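Local coordinates for cysteine protease S273R (African swine fever virus pig/Kenya/KEN-50/1950, PDB 6LJ9), which probably cleaves the viral polyprotein precursors pp220 and pp62 into core-shell proteins as a SUMO-1-type cysteine protease, and probably blunts host innate immunity, at residues B[11-16]-B[22-27]; B[50-55]-B[69-74]. All coordinates share one frame; numbering follows the deposited sequence.

Interaction 1 of 2, residues B[11-16]-B[22-27]; sequences PSECAE and DSCLSK
Cys-14 and Cys-24 bring their backbones together with CA atoms 4.9 Å apart, while residues 11-16 and 22-27, both without regular helix or strand, share no hydrogen bond across the contact. The link is a disulfide closing an irregular loop between helices 3-6 and 27-32. SG of Cys-14 and SG of Cys-24 are 2.0 Å apart, and the torsion about the S-S bond is -75°. Both sulfurs stand opposite their own carbonyl carbon, beside the backbone N (chi1 -38° at Cys-24), which aims each half of the bridge at the other chain segment. CB of Cys-14 and CB of Cys-24 end 3.6 Å apart.

Beside the bridge, Glu-13 lays its CG methylene 4.0 Å from SG of Cys-24. Its chain runs extended beyond CG, and the carboxylate is occupied elsewhere: OE1 pairs with OG of Ser-49 and the backbone N of Ile-272, near the C terminus. Each cysteine is also held through its backbone. Ser-12 makes an ST turn, its OG accepting from N of Cys-14 at 3.2 Å with an N-H...O angle of 160°. At the Cys-24 end, Glu-48 receives N of Cys-24 on OE1 and pairs OE2 with OG of Ser-23, and NE of Arg-75 meets O of Cys-24. Both cysteines are buried, and the bridge lies away from the annotated active-site residues. A final van der Waals touch comes from the backbone of Ser-23, whose carbonyl carbon C lies 4.0 Å from SG of Cys-14.

Interaction 2 of 2, residues B[50-55]-B[69-74]; sequences CVITHP and SKELET
Leu-72 meets both Ile-52 and Thr-53, making this an apolar helix-to-turn contact: residues 69-74 belong to helix 68-75, and Ile-52 and Thr-53 are the central residues of a type I beta turn from Val-51 to His-54. The turn is closed by N of His-54 bonding to O of Val-51 at 3.0 Å. The CA atoms of Ile-52 and Leu-72 are 8.3 Å apart, and no hydrogen bond crosses between the segments, so side chains alone bridge them.

Along the helix, Ser-69 serves the helix's own bonding, its O accepting from N of Glu-73 at 3.2 Å. Glu-71 touches with its aliphatic part, CG to CD1 of Ile-52 at 4.4 Å; its carboxylate is turned to another task, OE2 probably accepting from the backbone N of Ser-26.

Leu-72 then does most of the packing. Its CD2 meets CD1 of Ile-52 at 3.6 Å, the two side chains running antiparallel alongside one another. Ile-52 reaches it because CG1 sits between the backbone N and the carbonyl carbon (chi1 63°) and CD1 is fully extended beyond it (chi2 180°). The other branch, CD1 of Leu-72, lies 3.7 Å from CG2 of Thr-53, the side chains set roughly perpendicular. The Thr-53 hydroxyl lies near both O of Ser-49 and O of Cys-50. Last, Thr-74 turns OG1 back to O of Lys-70.

The contact therefore joins helix 68-75 to the turn between helices 48-51 and 55-64, with Phe-76 beyond the helix also touching Ile-52.

In the fold
From the N terminus, the chain leaves helix 3-6 and interaction 1 closes a short loop, five residues lying between its segments, before helix 27-32 begins. Interaction 2 opens later and closes around helix 55-64, so the two follow in series, neither nested nor crossed. In space they adjoin, with centres about 12 Å apart. Glu-71 bridges the two contacts, reaching from helix 68-75 to the chain just ahead of helix 27-32. Leu-25 adds apolar packing, its CD2 lying 3.9 Å from CD1 of Ile-52. Together they connect the disulfide loop, the turn after helix 48-51 and helix 68-75, away from the annotated catalytic residues.

Interaction 1 of 2, residues B[11-16]-B[22-27]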
ATOM      1  N   PRO B  11      -9.789  17.157   7.151  1.00 47.82           N
ATOM      2  CA  PRO B  11     -10.858  18.012   6.613  1.00 45.50           C
ATOM      3  C   PRO B  11     -10.466  18.809   5.377  1.00 39.13           C
ATOM      4  O   PRO B  11     -11.297  19.573   4.872  1.00 49.45           O
ATOM      5  CB  PRO B  11     -11.178  18.955   7.787  1.00 46.29           C
ATOM      6  CG  PRO B  11     -10.653  18.254   8.997  1.00 38.75           C
ATOM      7  CD  PRO B  11      -9.439  17.524   8.533  1.00 39.15           C
ATOM      8  N   SER B  12      -9.239  18.674   4.877  1.00 30.75           N
ATOM      9  CA  SER B  12      -8.837  19.406   3.683  1.00 34.18           C
ATOM     10  C   SER B  12      -9.662  18.962   2.482  1.00 40.32           C
ATOM     11  O   SER B  12     -10.029  17.792   2.359  1.00 33.67           O
ATOM     12  CB  SER B  12      -7.347  19.195   3.409  1.00 32.42           C
ATOM     13  OG  SER B  12      -6.975  19.735   2.152  1.00 47.62           O
ATOM     14  N   GLU B  13      -9.963  19.909   1.595  1.00 33.23           N
ATOM     15  CA  GLU B  13     -10.731  19.611   0.395  1.00 34.12           C
ATOM     16  C   GLU B  13      -9.857  19.210  -0.786  1.00 33.37           C
ATOM     17  O   GLU B  13     -10.393  18.864  -1.844  1.00 35.99           O
ATOM     18  CB  GLU B  13     -11.605  20.809   0.005  1.00 26.35           C
ATOM     19  CG  GLU B  13     -10.836  22.007  -0.522  1.00 33.60           C
ATOM     20  CD  GLU B  13     -11.740  23.031  -1.181  1.00 39.34           C
ATOM     21  OE1 GLU B  13     -12.965  22.792  -1.240  1.00 27.68           O
ATOM     22  OE2 GLU B  13     -11.227  24.072  -1.643  1.00 33.96           O
ATOM     23  N   CYS B  14      -8.534  19.252  -0.641  1.00 31.62           N
ATOM     24  CA  CYS B  14      -7.661  18.760  -1.693  1.00 33.71           C
ATOM     25  C   CYS B  14      -7.770  17.242  -1.796  1.00 42.41           C
ATOM     26  O   CYS B  14      -8.170  16.557  -0.851  1.00 39.59           O
ATOM     27  CB  CYS B  14      -6.206  19.152  -1.430  1.00 27.14           C
ATOM     28  SG  CYS B  14      -5.889  20.900  -1.086  1.00 58.80           S
ATOM     29  N   ALA B  15      -7.410  16.718  -2.966  1.00 46.34           N
ATOM     30  CA  ALA B  15      -7.390  15.274  -3.146  1.00 48.13           C
ATOM     31  C   ALA B  15      -6.357  14.644  -2.217  1.00 45.98           C
ATOM     32  O   ALA B  15      -5.330  15.248  -1.893  1.00 50.24           O
ATOM     33  CB  ALA B  15      -7.088  14.915  -4.601  1.00 36.65           C
ATOM     34  N   GLU B  16      -6.645  13.414  -1.784  1.00 44.66           N
ATOM     35  CA  GLU B  16      -5.806  12.759  -0.784  1.00 46.27           C
ATOM     36  C   GLU B  16      -4.391  12.519  -1.299  1.00 46.54           C
ATOM     37  O   GLU B  16      -3.426  12.613  -0.534  1.00 62.89           O
ATOM     38  CB  GLU B  16      -6.450  11.443  -0.347  1.00 50.91           C
ATOM     39  CG  GLU B  16      -7.875  11.583   0.161  1.00 47.85           C
ATOM     40  CD  GLU B  16      -7.993  11.339   1.654  1.00 59.13           C
ATOM     41  OE1 GLU B  16      -7.006  10.874   2.262  1.00 65.09           O
ATOM     42  OE2 GLU B  16      -9.074  11.612   2.218  1.00 66.21           O
ATOM     43  N   ASP B  22      -1.374  22.418   0.986  1.00125.08           N
ATOM     44  CA  ASP B  22      -1.702  23.816   1.256  1.00119.62           C
ATOM     45  C   ASP B  22      -2.707  24.346   0.239  1.00106.76           C
ATOM     46  O   ASP B  22      -3.822  24.742   0.597  1.00103.48           O
ATOM     47  CB  ASP B  22      -0.427  24.666   1.265  1.00120.04           C
ATOM     48  CG  ASP B  22       0.507  24.334   0.117  1.00120.50           C
ATOM     49  OD1 ASP B  22       0.113  23.544  -0.765  1.00121.47           O
ATOM     50  OD2 ASP B  22       1.640  24.861   0.101  1.00121.94           O
ATOM     51  N   SER B  23      -2.331  24.356  -1.036  1.00 87.18           N
ATOM     52  CA  SER B  23      -3.220  24.739  -2.122  1.00 61.27           C
ATOM     53  C   SER B  23      -3.518  23.513  -2.975  1.00 50.75           C
ATOM     54  O   SER B  23      -2.604  22.762  -3.332  1.00 58.52           O
ATOM     55  CB  SER B  23      -2.597  25.846  -2.977  1.00 61.01           C
ATOM     56  OG  SER B  23      -3.424  26.166  -4.082  1.00 58.21           O
ATOM     57  N   CYS B  24      -4.797  23.308  -3.291  1.00 41.53           N
ATOM     58  CA  CYS B  24      -5.178  22.175  -4.124  1.00 47.82           C
ATOM     59  C   CYS B  24      -4.962  22.440  -5.608  1.00 43.81           C
ATOM     60  O   CYS B  24      -4.928  21.488  -6.395  1.00 38.41           O
ATOM     61  CB  CYS B  24      -6.646  21.802  -3.898  1.00 51.65           C
ATOM     62  SG  CYS B  24      -7.251  21.914  -2.197  1.00 55.61           S
ATOM     63  N   LEU B  25      -4.811  23.700  -6.005  1.00 37.82           N
ATOM     64  CA  LEU B  25      -4.758  24.054  -7.416  1.00 47.47           C
ATOM     65  C   LEU B  25      -3.365  23.827  -7.991  1.00 45.14           C
ATOM     66  O   LEU B  25      -2.356  23.889  -7.283  1.00 42.72           O
ATOM     67  CB  LEU B  25      -5.164  25.514  -7.616  1.00 42.71           C
ATOM     68  CG  LEU B  25      -6.586  25.887  -7.196  1.00 46.03           C
ATOM     69  CD1 LEU B  25      -6.776  27.397  -7.201  1.00 57.22           C
ATOM     70  CD2 LEU B  25      -7.600  25.217  -8.107  1.00 40.84           C
ATOM     71  N   SER B  26      -3.322  23.562  -9.295  1.00 45.29           N
ATOM     72  CA  SER B  26      -2.049  23.481  -9.995  1.00 50.85           C
ATOM     73  C   SER B  26      -1.351  24.835  -9.960  1.00 54.81           C
ATOM     74  O   SER B  26      -1.990  25.887  -9.882  1.00 62.99           O
ATOM     75  CB  SER B  26      -2.259  23.031 -11.442  1.00 48.28           C
ATOM     76  OG  SER B  26      -2.942  21.791 -11.497  1.00 56.70           O
ATOM     77  N   LYS B  27      -0.017  24.800 -10.017  1.00 61.30           N
ATOM     78  CA  LYS B  27       0.759  26.032  -9.939  1.00 67.20           C
ATOM     79  C   LYS B  27       0.534  26.942 -11.140  1.00 59.08           C
ATOM     80  O   LYS B  27       0.745  28.153 -11.030  1.00 69.46           O
ATOM     81  CB  LYS B  27       2.244  25.705  -9.782  1.00 72.60           C
ATOM     82  CG  LYS B  27       2.583  25.136  -8.412  1.00 87.57           C
ATOM     83  CD  LYS B  27       4.070  24.891  -8.241  1.00 96.22           C
ATOM     84  CE  LYS B  27       4.392  24.538  -6.797  1.00 98.40           C
ATOM     85  NZ  LYS B  27       3.556  23.409  -6.302  1.00103.05           N
TER

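Interaction 2 of 2, residues B[50-55]-B[69-74]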
ATOM      1  N   CYS B  50     -14.789  26.737  -4.368  1.00 31.63           N
ATOM      2  CA  CYS B  50     -15.853  27.705  -4.612  1.00 28.19           C
ATOM      3  C   CYS B  50     -15.424  28.764  -5.618  1.00 28.87           C
ATOM      4  O   CYS B  50     -16.265  29.293  -6.356  1.00 34.57           O
ATOM      5  CB  CYS B  50     -16.276  28.366  -3.300  1.00 38.80           C
ATOM      6  SG  CYS B  50     -16.943  27.233  -2.066  1.00 71.70           S
ATOM      7  N   VAL B  51     -14.130  29.084  -5.665  1.00 30.72           N
ATOM      8  CA  VAL B  51     -13.644  30.097  -6.597  1.00 27.52           C
ATOM      9  C   VAL B  51     -13.738  29.592  -8.031  1.00 27.50           C
ATOM     10  O   VAL B  51     -14.317  30.250  -8.902  1.00 37.55           O
ATOM     11  CB  VAL B  51     -12.206  30.512  -6.242  1.00 26.61           C
ATOM     12  CG1 VAL B  51     -11.640  31.426  -7.318  1.00 27.97           C
ATOM     13  CG2 VAL B  51     -12.170  31.196  -4.887  1.00 22.11           C
ATOM     14  N   ILE B  52     -13.172  28.409  -8.298  1.00 29.01           N
ATOM     15  CA  ILE B  52     -13.143  27.876  -9.659  1.00 42.82           C
ATOM     16  C   ILE B  52     -14.489  27.341 -10.117  1.00 47.84           C
ATOM     17  O   ILE B  52     -14.594  26.843 -11.245  1.00 53.70           O
ATOM     18  CB  ILE B  52     -12.069  26.777  -9.800  1.00 41.84           C
ATOM     19  CG1 ILE B  52     -12.385  25.583  -8.898  1.00 35.54           C
ATOM     20  CG2 ILE B  52     -10.689  27.340  -9.483  1.00 37.24           C
ATOM     21  CD1 ILE B  52     -11.362  24.464  -8.995  1.00 37.73           C
ATOM     22  N   THR B  53     -15.522  27.417  -9.278  1.00 38.65           N
ATOM     23  CA  THR B  53     -16.891  27.159  -9.705  1.00 36.28           C
ATOM     24  C   THR B  53     -17.713  28.435  -9.810  1.00 37.53           C
ATOM     25  O   THR B  53     -18.874  28.379 -10.231  1.00 42.85           O
ATOM     26  CB  THR B  53     -17.583  26.178  -8.749  1.00 33.31           C
ATOM     27  OG1 THR B  53     -17.519  26.682  -7.409  1.00 41.50           O
ATOM     28  CG2 THR B  53     -16.921  24.811  -8.813  1.00 33.95           C
ATOM     29  N   HIS B  54     -17.142  29.576  -9.435  1.00 32.48           N
ATOM     30  CA  HIS B  54     -17.838  30.844  -9.570  1.00 40.68           C
ATOM     31  C   HIS B  54     -18.036  31.171 -11.049  1.00 43.21           C
ATOM     32  O   HIS B  54     -17.125  30.964 -11.858  1.00 40.39           O
ATOM     33  CB  HIS B  54     -17.046  31.956  -8.884  1.00 40.57           C
ATOM     34  CG  HIS B  54     -17.800  33.240  -8.733  1.00 52.30           C
ATOM     35  ND1 HIS B  54     -17.948  34.141  -9.765  1.00 55.37           N
ATOM     36  CD2 HIS B  54     -18.443  33.776  -7.670  1.00 53.84           C
ATOM     37  CE1 HIS B  54     -18.655  35.175  -9.345  1.00 59.08           C
ATOM     38  NE2 HIS B  54     -18.966  34.979  -8.076  1.00 56.36           N
ATOM     39  N   PRO B  55     -19.211  31.673 -11.434  1.00 35.20           N
ATOM     40  CA  PRO B  55     -19.467  31.922 -12.864  1.00 43.35           C
ATOM     41  C   PRO B  55     -18.529  32.942 -13.488  1.00 40.14           C
ATOM     42  O   PRO B  55     -18.219  32.830 -14.681  1.00 43.18           O
ATOM     43  CB  PRO B  55     -20.925  32.406 -12.878  1.00 42.21           C
ATOM     44  CG  PRO B  55     -21.185  32.888 -11.483  1.00 49.53           C
ATOM     45  CD  PRO B  55     -20.378  31.994 -10.598  1.00 30.43           C
ATOM     46  N   SER B  69     -12.719  22.076 -15.035  1.00 48.30           N
ATOM     47  CA  SER B  69     -13.410  20.827 -14.727  1.00 53.50           C
ATOM     48  C   SER B  69     -12.420  19.714 -14.409  1.00 51.94           C
ATOM     49  O   SER B  69     -12.680  18.871 -13.542  1.00 52.75           O
ATOM     50  CB  SER B  69     -14.315  20.423 -15.891  1.00 60.86           C
ATOM     51  OG  SER B  69     -15.312  21.400 -16.132  1.00 75.42           O
ATOM     52  N   LYS B  70     -11.277  19.694 -15.098  1.00 48.35           N
ATOM     53  CA  LYS B  70     -10.261  18.691 -14.797  1.00 42.71           C
ATOM     54  C   LYS B  70      -9.566  18.980 -13.475  1.00 46.55           C
ATOM     55  O   LYS B  70      -9.096  18.053 -12.807  1.00 50.49           O
ATOM     56  CB  LYS B  70      -9.240  18.616 -15.932  1.00 36.64           C
ATOM     57  CG  LYS B  70      -8.359  17.379 -15.882  1.00 59.60           C
ATOM     58  CD  LYS B  70      -7.706  17.104 -17.226  1.00 68.81           C
ATOM     59  CE  LYS B  70      -7.044  15.736 -17.238  1.00 71.46           C
ATOM     60  NZ  LYS B  70      -8.014  14.659 -16.900  1.00 65.41           N
ATOM     61  N   GLU B  71      -9.491  20.253 -13.081  1.00 47.95           N
ATOM     62  CA  GLU B  71      -8.919  20.592 -11.783  1.00 44.32           C
ATOM     63  C   GLU B  71      -9.800  20.080 -10.650  1.00 33.95           C
ATOM     64  O   GLU B  71      -9.295  19.602  -9.627  1.00 49.19           O
ATOM     65  CB  GLU B  71      -8.729  22.106 -11.675  1.00 50.06           C
ATOM     66  CG  GLU B  71      -7.729  22.545 -10.618  1.00 61.29           C
ATOM     67  CD  GLU B  71      -6.311  22.614 -11.153  1.00 72.70           C
ATOM     68  OE1 GLU B  71      -6.077  22.145 -12.286  1.00 64.84           O
ATOM     69  OE2 GLU B  71      -5.433  23.148 -10.444  1.00 75.35           O
ATOM     70  N   LEU B  72     -11.121  20.166 -10.821  1.00 41.85           N
ATOM     71  CA  LEU B  72     -12.042  19.683  -9.799  1.00 34.11           C
ATOM     72  C   LEU B  72     -12.040  18.163  -9.703  1.00 39.15           C
ATOM     73  O   LEU B  72     -12.204  17.614  -8.608  1.00 51.91           O
ATOM     74  CB  LEU B  72     -13.456  20.188 -10.089  1.00 30.77           C
ATOM     75  CG  LEU B  72     -13.758  21.657  -9.793  1.00 38.08           C
ATOM     76  CD1 LEU B  72     -15.064  22.066 -10.450  1.00 39.02           C
ATOM     77  CD2 LEU B  72     -13.821  21.890  -8.291  1.00 24.45           C
ATOM     78  N   GLU B  73     -11.854  17.466 -10.826  1.00 44.17           N
ATOM     79  CA  GLU B  73     -11.929  16.009 -10.813  1.00 53.73           C
ATOM     80  C   GLU B  73     -10.622  15.360 -10.376  1.00 40.90           C
ATOM     81  O   GLU B  73     -10.639  14.233  -9.870  1.00 54.87           O
ATOM     82  CB  GLU B  73     -12.322  15.480 -12.193  1.00 67.79           C
ATOM     83  CG  GLU B  73     -13.682  15.944 -12.685  1.00 87.18           C
ATOM     84  CD  GLU B  73     -14.164  15.155 -13.889  1.00104.60           C
ATOM     85  OE1 GLU B  73     -15.019  14.261 -13.711  1.00110.81           O
ATOM     86  OE2 GLU B  73     -13.681  15.421 -15.009  1.00110.05           O
ATOM     87  N   THR B  74      -9.487  16.039 -10.558  1.00 36.12           N
ATOM     88  CA  THR B  74      -8.188  15.426 -10.319  1.00 41.01           C
ATOM     89  C   THR B  74      -7.468  15.938  -9.080  1.00 38.89           C
ATOM     90  O   THR B  74      -6.633  15.211  -8.535  1.00 39.40           O
ATOM     91  CB  THR B  74      -7.269  15.630 -11.533  1.00 31.59           C
ATOM     92  OG1 THR B  74      -7.079  17.032 -11.761  1.00 39.34           O
ATOM     93  CG2 THR B  74      -7.877  14.996 -12.775  1.00 36.13           C
TER